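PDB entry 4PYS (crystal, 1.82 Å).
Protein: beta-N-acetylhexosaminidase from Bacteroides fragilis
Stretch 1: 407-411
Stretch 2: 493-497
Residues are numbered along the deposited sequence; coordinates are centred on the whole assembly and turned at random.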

ATOM      1  N   PHE A 407      -8.586  12.420 -13.549  1.00 22.14           N
ATOM      2  CA  PHE A 407      -9.099  13.247 -12.448  1.00 23.31           C
ATOM      3  C   PHE A 407      -7.995  14.098 -11.829  1.00 27.21           C
ATOM      4  O   PHE A 407      -6.809  13.809 -12.008  1.00 23.72           O
ATOM      5  CB  PHE A 407      -9.810  12.403 -11.365  1.00 22.41           C
ATOM      6  CG  PHE A 407      -8.912  11.442 -10.618  1.00 20.83           C
ATOM      7  CD1 PHE A 407      -8.252  11.840  -9.460  1.00 22.29           C
ATOM      8  CD2 PHE A 407      -8.770  10.129 -11.045  1.00 24.95           C
ATOM      9  CE1 PHE A 407      -7.445  10.962  -8.757  1.00 27.76           C
ATOM     10  CE2 PHE A 407      -7.959   9.241 -10.338  1.00 23.14           C
ATOM     11  CZ  PHE A 407      -7.303   9.654  -9.203  1.00 25.25           C
ATOM     12  N   ASP A 408      -8.372  15.143 -11.094  1.00 22.65           N
ATOM     13  CA  ASP A 408      -7.351  15.988 -10.491  1.00 17.98           C
ATOM     14  C   ASP A 408      -7.468  16.094  -8.974  1.00 20.87           C
ATOM     15  O   ASP A 408      -8.214  15.342  -8.338  1.00 20.84           O
ATOM     16  CB  ASP A 408      -7.312  17.380 -11.183  1.00 21.80           C
ATOM     17  CG  ASP A 408      -8.505  18.261 -10.837  1.00 29.51           C
ATOM     18  OD1 ASP A 408      -9.353  17.870 -10.006  1.00 26.04           O
ATOM     19  OD2 ASP A 408      -8.587  19.380 -11.396  1.00 31.59           O
ATOM     20  N   LEU A 409      -6.724  17.024  -8.390  1.00 19.23           N
ATOM     21  CA  LEU A 409      -6.650  17.120  -6.934  1.00 18.65           C
ATOM     22  C   LEU A 409      -7.992  17.517  -6.310  1.00 17.56           C
ATOM     23  O   LEU A 409      -8.332  17.053  -5.206  1.00 18.38           O
ATOM     24  CB  LEU A 409      -5.546  18.101  -6.518  1.00 22.90           C
ATOM     25  CG  LEU A 409      -5.161  18.106  -5.034  1.00 19.91           C
ATOM     26  CD1 LEU A 409      -4.485  16.787  -4.629  1.00 19.09           C
ATOM     27  CD2 LEU A 409      -4.234  19.281  -4.741  1.00 23.60           C
ATOM     28  N   GLU A 410      -8.754  18.360  -7.008  1.00 19.41           N
ATOM     29  CA  GLU A 410     -10.101  18.707  -6.550  1.00 19.93           C
ATOM     30  C   GLU A 410     -11.024  17.499  -6.544  1.00 22.77           C
ATOM     31  O   GLU A 410     -11.812  17.330  -5.616  1.00 20.96           O
ATOM     32  CB  GLU A 410     -10.724  19.831  -7.403  1.00 25.62           C
ATOM     33  CG  GLU A 410     -10.430  21.229  -6.896  1.00 29.86           C
ATOM     34  CD  GLU A 410     -11.240  22.317  -7.606  1.00 32.28           C
ATOM     35  OE1 GLU A 410     -10.682  23.403  -7.830  1.00 46.15           O
ATOM     36  OE2 GLU A 410     -12.425  22.085  -7.927  1.00 36.05           O
ATOM     37  N   ASP A 411     -10.947  16.658  -7.577  1.00 21.26           N
ATOM     38  CA  ASP A 411     -11.810  15.484  -7.624  1.00 22.56           C
ATOM     39  C   ASP A 411     -11.516  14.564  -6.446  1.00 20.32           C
ATOM     40  O   ASP A 411     -12.438  14.110  -5.759  1.00 21.75           O
ATOM     41  CB  ASP A 411     -11.636  14.706  -8.945  1.00 20.04           C
ATOM     42  CG  ASP A 411     -12.061  15.507 -10.157  1.00 28.07           C
ATOM     43  OD1 ASP A 411     -13.138  16.153 -10.116  1.00 29.88           O
ATOM     44  OD2 ASP A 411     -11.318  15.482 -11.167  1.00 27.58           O
ATOM     45  N   PRO A 493       1.194  17.819 -12.149  1.00 25.29           N
ATOM     46  CA  PRO A 493       0.212  18.911 -12.030  1.00 23.38           C
ATOM     47  C   PRO A 493      -0.870  18.586 -11.001  1.00 27.42           C
ATOM     48  O   PRO A 493      -1.208  17.416 -10.786  1.00 25.05           O
ATOM     49  CB  PRO A 493      -0.372  19.028 -13.453  1.00 25.07           C
ATOM     50  CG  PRO A 493      -0.211  17.649 -14.039  1.00 28.03           C
ATOM     51  CD  PRO A 493       1.077  17.097 -13.434  1.00 27.51           C
ATOM     52  N   ALA A 494      -1.381  19.617 -10.334  1.00 25.35           N
ATOM     53  CA  ALA A 494      -2.372  19.420  -9.274  1.00 24.31           C
ATOM     54  C   ALA A 494      -3.785  19.575  -9.812  1.00 27.49           C
ATOM     55  O   ALA A 494      -4.675  18.763  -9.537  1.00 23.94           O
ATOM     56  CB  ALA A 494      -2.138  20.419  -8.140  1.00 24.20           C
ATOM     57  N   LEU A 495      -3.995  20.653 -10.553  1.00 26.08           N
ATOM     58  CA  LEU A 495      -5.303  20.941 -11.118  1.00 28.96           C
ATOM     59  C   LEU A 495      -5.268  20.749 -12.618  1.00 32.63           C
ATOM     60  O   LEU A 495      -4.212  20.872 -13.254  1.00 34.46           O
ATOM     61  CB  LEU A 495      -5.747  22.367 -10.771  1.00 29.08           C
ATOM     62  CG  LEU A 495      -5.949  22.641  -9.281  1.00 35.62           C
ATOM     63  CD1 LEU A 495      -6.499  24.045  -9.059  1.00 39.13           C
ATOM     64  CD2 LEU A 495      -6.859  21.601  -8.664  1.00 35.41           C
ATOM     65  N   LYS A 496      -6.424  20.438 -13.192  1.00 31.69           N
ATOM     66  CA  LYS A 496      -6.500  20.158 -14.617  1.00 35.92           C
ATOM     67  C   LYS A 496      -5.878  21.319 -15.408  1.00 42.71           C
ATOM     68  O   LYS A 496      -5.196  21.097 -16.411  1.00 37.95           O
ATOM     69  CB  LYS A 496      -7.958  19.906 -15.025  1.00 43.77           C
ATOM     70  CG  LYS A 496      -8.130  19.082 -16.299  1.00 55.04           C
ATOM     71  CD  LYS A 496      -9.602  18.829 -16.602  1.00 57.02           C
ATOM     72  N   GLU A 497      -6.071  22.540 -14.910  1.00 38.41           N
ATOM     73  CA  GLU A 497      -5.513  23.747 -15.524  1.00 43.15           C
ATOM     74  C   GLU A 497      -3.981  23.784 -15.522  1.00 45.28           C
ATOM     75  O   GLU A 497      -3.366  24.326 -16.450  1.00 47.45           O
ATOM     76  CB  GLU A 497      -6.044  24.989 -14.810  1.00 42.69           C
TER

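One carboxylate does two jobs here: Asp 408 caps the helix that begins right after it and, with its other oxygen, holds a segment 88 residues further along the chain. Asp 408 OD1 accepts from Asp 411 N at 3.1 Å, the classic N-cap bond to one of the amides that the first turn leaves without a backbone acceptor. Asp 408 OD2 accepts from Lys 496 N at 3.0 Å, with an N-H...O angle of 152°. The p rotamer of Asp 408 (chi1 72°) places the carboxylate so that both bonds form at once.

The cap is reciprocal. Asp 411, in rotamer m, returns its OD2 to Asp 408 N at 3.0 Å, a nearly straight bond at 164°. Each aspartate thus accepts from the other's backbone amide, closing a compact box around the helix start, while Asp 411 itself makes no contact with the second stretch.

The second tie between the stretches is purely backbone. Leu 409 N donates to Ala 494 O at 2.9 Å and 158°, so the amide of the first helical residue, which has no partner in its own helix, is satisfied by a carbonyl from the loop. The two cross-stretch bonds run in opposite directions: stretch 1 gives an NH at Leu 409 and takes one from Lys 496 at Asp 408. Between them the chains come close, with CA to CA distances of 5.4 Å for both Asp 408 to Leu 495 and Leu 409 to Ala 494. As the numbering rises in one stretch it falls in the other, an antiparallel register, although this is a loop meeting a helix start and not a pair of strands.

Apolar contacts fill in beside the polar ones. Leu 409 points toward the loop, and its CD2 lies 4.2 Å from Ala 494 CB. Leu 495 starts away from stretch 1, but its m, t rotamer brings the side chain back: its CD2 reaches 4.3 Å from Leu 409 CB and 4.0 Å from Glu 410 CG. Glu 410 meets Leu 495 most closely with the aliphatic part of its side chain, and its carboxylate stays near too, with Glu 410 OE1 4.3 Å from Leu 495 CD2.

The contact is small, 245 Å² summed over both sides, and Phe 407, pointing away, adds nothing to it. The rule to read from it is economical: a capping aspartate can spend its second oxygen on a distant backbone amide, a nearby carbonyl can satisfy the helix's first NH, and a few aliphatic groups can pack alongside these directional bonds.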